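Side-chain contact in bsobi restriction endonuclease (Geobacillus stearothermophilus, PDB 1DC1), which recognises the double-stranded DNA sequence 5'-CYCGRG-3' and cleaves it after the first cytosine as a homodimeric type II restriction endonuclease: residues N201-V204 with K209-D212. Residues are numbered along the deposited sequence; the frame is centred on the assembly and turned at random.
Sequences NITV and KNVD. With nucleotides of chain A.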
ATOM      1  N   ASN D 201      16.581   8.831   3.783  1.00 15.03           N
ATOM      2  CA  ASN D 201      16.608   7.580   3.061  1.00 19.11           C
ATOM      3  C   ASN D 201      17.969   6.930   2.888  1.00 16.99           C
ATOM      4  O   ASN D 201      18.464   6.721   1.783  1.00 22.52           O
ATOM      5  CB  ASN D 201      15.919   7.820   1.713  1.00 17.10           C
ATOM      6  CG  ASN D 201      14.553   8.474   1.877  1.00 18.39           C
ATOM      7  OD1 ASN D 201      13.680   7.987   2.622  1.00 24.12           O
ATOM      8  ND2 ASN D 201      14.360   9.575   1.185  1.00 25.19           N
ATOM      9  N   ILE D 202      18.531   6.562   4.004  1.00 13.13           N
ATOM     10  CA  ILE D 202      19.837   5.983   4.098  1.00 16.01           C
ATOM     11  C   ILE D 202      19.720   4.530   4.512  1.00 16.52           C
ATOM     12  O   ILE D 202      18.901   4.179   5.377  1.00 16.11           O
ATOM     13  CB  ILE D 202      20.597   6.741   5.245  1.00 22.60           C
ATOM     14  CG1 ILE D 202      20.950   8.146   4.823  1.00 28.02           C
ATOM     15  CG2 ILE D 202      21.866   6.068   5.612  1.00 34.23           C
ATOM     16  CD1 ILE D 202      21.009   8.319   3.365  1.00 30.30           C
ATOM     17  N   THR D 203      20.564   3.684   3.931  1.00 15.86           N
ATOM     18  CA  THR D 203      20.596   2.285   4.342  1.00 18.40           C
ATOM     19  C   THR D 203      21.385   2.264   5.647  1.00 20.76           C
ATOM     20  O   THR D 203      22.506   2.757   5.691  1.00 26.09           O
ATOM     21  CB  THR D 203      21.328   1.397   3.364  1.00 17.98           C
ATOM     22  OG1 THR D 203      20.642   1.422   2.109  1.00 22.39           O
ATOM     23  CG2 THR D 203      21.368  -0.062   3.921  1.00 26.01           C
ATOM     24  N   VAL D 204      20.805   1.719   6.704  1.00 16.35           N
ATOM     25  CA  VAL D 204      21.495   1.675   7.978  1.00 17.48           C
ATOM     26  C   VAL D 204      22.054   0.276   8.132  1.00 22.93           C
ATOM     27  O   VAL D 204      21.328  -0.715   8.292  1.00 16.81           O
ATOM     28  CB  VAL D 204      20.544   2.016   9.105  1.00 20.29           C
ATOM     29  CG1 VAL D 204      21.255   1.916  10.464  1.00 25.22           C
ATOM     30  CG2 VAL D 204      20.030   3.403   8.882  1.00 16.00           C
ATOM     31  N   LYS D 209      18.447  -2.074   6.754  1.00 17.99           N
ATOM     32  CA  LYS D 209      17.160  -1.575   6.257  1.00 15.39           C
ATOM     33  C   LYS D 209      17.351  -0.083   6.031  1.00 15.53           C
ATOM     34  O   LYS D 209      18.264   0.547   6.595  1.00 15.01           O
ATOM     35  CB  LYS D 209      16.030  -1.831   7.282  1.00 13.94           C
ATOM     36  CG  LYS D 209      15.710  -3.344   7.602  1.00 13.78           C
ATOM     37  CD  LYS D 209      14.979  -4.009   6.423  1.00 15.41           C
ATOM     38  CE  LYS D 209      14.899  -5.555   6.512  1.00 23.57           C
ATOM     39  NZ  LYS D 209      16.198  -6.242   6.099  1.00 32.72           N
ATOM     40  N   ASN D 210      16.525   0.452   5.158  1.00 15.21           N
ATOM     41  CA  ASN D 210      16.548   1.868   4.845  1.00 17.89           C
ATOM     42  C   ASN D 210      15.786   2.593   5.951  1.00 17.87           C
ATOM     43  O   ASN D 210      14.858   2.016   6.546  1.00 18.09           O
ATOM     44  CB  ASN D 210      15.901   2.027   3.484  1.00 20.85           C
ATOM     45  CG  ASN D 210      16.754   1.467   2.386  0.59 21.68           C
ATOM     46  OD1 ASN D 210      17.885   1.899   2.189  0.59 22.80           O
ATOM     47  ND2 ASN D 210      16.228   0.489   1.669  0.59 31.72           N
ATOM     48  N   VAL D 211      16.186   3.830   6.239  1.00 16.95           N
ATOM     49  CA  VAL D 211      15.525   4.644   7.259  1.00 14.22           C
ATOM     50  C   VAL D 211      15.222   6.001   6.646  1.00 12.41           C
ATOM     51  O   VAL D 211      16.042   6.571   5.942  1.00 14.05           O
ATOM     52  CB  VAL D 211      16.408   4.809   8.529  1.00 16.69           C
ATOM     53  CG1 VAL D 211      15.611   5.530   9.580  1.00 19.31           C
ATOM     54  CG2 VAL D 211      16.802   3.385   9.117  1.00 23.16           C
ATOM     55  N   ASP D 212      14.038   6.522   6.906  1.00 12.12           N
ATOM     56  CA  ASP D 212      13.640   7.809   6.304  1.00 11.76           C
ATOM     57  C   ASP D 212      14.551   8.953   6.702  1.00 13.60           C
ATOM     58  O   ASP D 212      15.013   9.706   5.841  1.00 14.04           O
ATOM     59  CB  ASP D 212      12.212   8.197   6.723  1.00 10.89           C
ATOM     60  CG  ASP D 212      11.149   7.279   6.135  1.00 13.03           C
ATOM     61  OD1 ASP D 212      11.383   6.595   5.086  1.00 15.51           O
ATOM     62  OD2 ASP D 212      10.073   7.246   6.753  1.00 13.17           O
TER
ATOM     63  P    DC A   5      13.062  -1.096   4.241  1.00 13.82           P
ATOM     64  OP1  DC A   5      14.535  -1.265   4.314  1.00 13.42           O
ATOM     65  OP2  DC A   5      12.248  -1.339   5.426  1.00 13.63           O
ATOM     66  O5'  DC A   5      12.855   0.417   3.807  1.00 14.91           O
ATOM     67  C5'  DC A   5      11.560   0.945   3.549  1.00  8.41           C
ATOM     68  C4'  DC A   5      11.626   1.919   2.399  1.00 11.97           C
ATOM     69  O4'  DC A   5      11.827   1.219   1.155  1.00 11.98           O
ATOM     70  C3'  DC A   5      10.335   2.696   2.186  1.00 11.81           C
ATOM     71  O3'  DC A   5      10.261   3.800   3.056  1.00 11.61           O
ATOM     72  C2'  DC A   5      10.420   3.101   0.734  1.00 12.07           C
ATOM     73  C1'  DC A   5      11.073   1.864   0.136  1.00 12.17           C
ATOM     74  N1   DC A   5      10.137   0.887  -0.474  1.00 13.22           N
ATOM     75  C2   DC A   5       9.562   1.230  -1.717  1.00 16.92           C
ATOM     76  O2   DC A   5       9.808   2.375  -2.198  1.00 15.52           O
ATOM     77  N3   DC A   5       8.759   0.325  -2.348  1.00 15.36           N
ATOM     78  C4   DC A   5       8.521  -0.874  -1.783  1.00 14.63           C
ATOM     79  N4   DC A   5       7.762  -1.739  -2.451  1.00 13.42           N
ATOM     80  C5   DC A   5       9.070  -1.235  -0.513  1.00 11.95           C
ATOM     81  C6   DC A   5       9.853  -0.324   0.106  1.00 13.65           C
ATOM     82  P    DA A   4      15.206  -6.804   2.315  1.00 25.89           P
ATOM     83  OP1  DA A   4      15.801  -6.774   3.710  1.00 21.84           O
ATOM     84  OP2  DA A   4      14.248  -7.913   1.926  1.00 22.22           O
ATOM     85  O5'  DA A   4      14.467  -5.412   2.103  1.00 29.06           O
ATOM     86  C5'  DA A   4      15.153  -4.178   2.330  1.00 26.93           C
ATOM     87  C4'  DA A   4      14.258  -3.024   1.965  1.00 23.86           C
ATOM     88  O4'  DA A   4      14.109  -2.982   0.528  1.00 20.05           O
ATOM     89  C3'  DA A   4      12.839  -3.118   2.551  1.00 23.68           C
ATOM     90  O3'  DA A   4      12.369  -1.863   3.013  1.00 16.62           O
ATOM     91  C2'  DA A   4      11.985  -3.385   1.314  1.00 23.73           C
ATOM     92  C1'  DA A   4      12.789  -2.633   0.271  1.00 19.48           C
ATOM     93  N9   DA A   4      12.508  -2.926  -1.118  1.00 14.51           N
ATOM     94  C8   DA A   4      12.250  -4.132  -1.679  1.00 15.75           C
ATOM     95  N7   DA A   4      11.878  -4.051  -2.923  1.00 18.37           N
ATOM     96  C5   DA A   4      11.932  -2.690  -3.211  1.00 17.69           C
ATOM     97  C6   DA A   4      11.642  -1.948  -4.389  1.00 17.53           C
ATOM     98  N6   DA A   4      11.187  -2.509  -5.506  1.00 16.26           N
ATOM     99  N1   DA A   4      11.830  -0.611  -4.361  1.00 14.01           N
ATOM    100  C2   DA A   4      12.265  -0.058  -3.219  1.00 14.29           C
ATOM    101  N3   DA A   4      12.563  -0.648  -2.053  1.00 16.33           N
ATOM    102  C4   DA A   4      12.363  -1.990  -2.123  1.00 16.00           C
ATOM    103  P    DT A   6       8.845   4.393   3.454  1.00 14.46           P
ATOM    104  OP1  DT A   6       9.167   5.462   4.395  1.00 14.11           O
ATOM    105  OP2  DT A   6       7.822   3.350   3.798  1.00 11.90           O
ATOM    106  O5'  DT A   6       8.285   5.040   2.109  1.00 14.63           O
ATOM    107  C5'  DT A   6       8.775   6.312   1.636  1.00 15.30           C
ATOM    108  C4'  DT A   6       7.974   6.753   0.430  1.00 13.62           C
ATOM    109  O4'  DT A   6       8.155   5.842  -0.680  1.00 13.63           O
ATOM    110  C3'  DT A   6       6.468   6.787   0.670  1.00  9.83           C
ATOM    111  O3'  DT A   6       6.138   8.041   1.261  1.00 12.15           O
ATOM    112  C2'  DT A   6       5.922   6.657  -0.739  1.00 11.41           C
ATOM    113  C1'  DT A   6       6.947   5.766  -1.428  1.00 13.28           C
ATOM    114  N1   DT A   6       6.491   4.379  -1.419  1.00 12.74           N
ATOM    115  C2   DT A   6       5.697   3.959  -2.459  1.00 11.48           C
ATOM    116  O2   DT A   6       5.314   4.691  -3.366  1.00 12.61           O
ATOM    117  N3   DT A   6       5.353   2.640  -2.400  1.00 11.22           N
ATOM    118  C4   DT A   6       5.684   1.737  -1.420  1.00 12.46           C
ATOM    119  O4   DT A   6       5.342   0.574  -1.548  1.00 12.39           O
ATOM    120  C5   DT A   6       6.450   2.278  -0.312  1.00  8.39           C
ATOM    121  C7   DT A   6       6.743   1.425   0.880  1.00 12.38           C
ATOM    122  C6   DT A   6       6.836   3.536  -0.390  1.00 12.35           C
TER
HETATM  123  O   HOH W   1      13.382   5.213   3.478  1.00 32.36           O
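The N201 amide and the D212 carboxylate are flat groups turned almost square to each other, 82° between their planes. N201 OD1 stays 3.6 Å from D212 OD1. A water joins the two, 2.9 Å from each of these oxygens. OP1 of DT6 (DT6, DC5 and DA4 are nucleotides of DNA chain A) faces the oxygen-bearing edge of the carboxylate, nearly in its plane, 2.6 Å from D212 OD1. The backbone N of L241 holds D212 OD2, and the backbone N of D212 binds E240 OE1.

The third flat group is the N210 amide. In one of its two conformers, OD1 accepts a hydrogen bond from T203 OG1 at 2.8 Å, with the hydroxyl tilted out of the amide plane. The DC5 phosphate sits beside the CB and ND2 edge, its OP1 displaced to one side of the plane. N210 N donates to DC5 OP1 at 2.8 Å, nearly straight.

K209 bends at chi2 (-73°) and chi4 (-79°). Its chain thus passes the DC5 phosphate and puts NZ 2.5 Å from DA4 OP1, a very short hydrogen bond. NZ also bonds to S287 of the second subunit.

On the face opposite T203 and N210, I202, V204 and V211 are apolar; K209 starts from the same face. V204 CG2 and V211 CG2 press together at 3.2 Å, tighter than usual. L238 touches both valines, while F268 and I264 of helix 247-270 pack on V204 and V211 respectively.

N201 N donates to D212 O at 2.7 Å, from above the carbonyl plane. Two residues, N201 and I202, stand opposite the single V211, the geometry of a G1 beta bulge, at the end of an antiparallel beta hairpin. K209, N210 and D212 meet three successive DNA phosphates. The hairpin leads into D212, a predicted magnesium ligand with E240 and K242 in the PDDEXK nuclease active site.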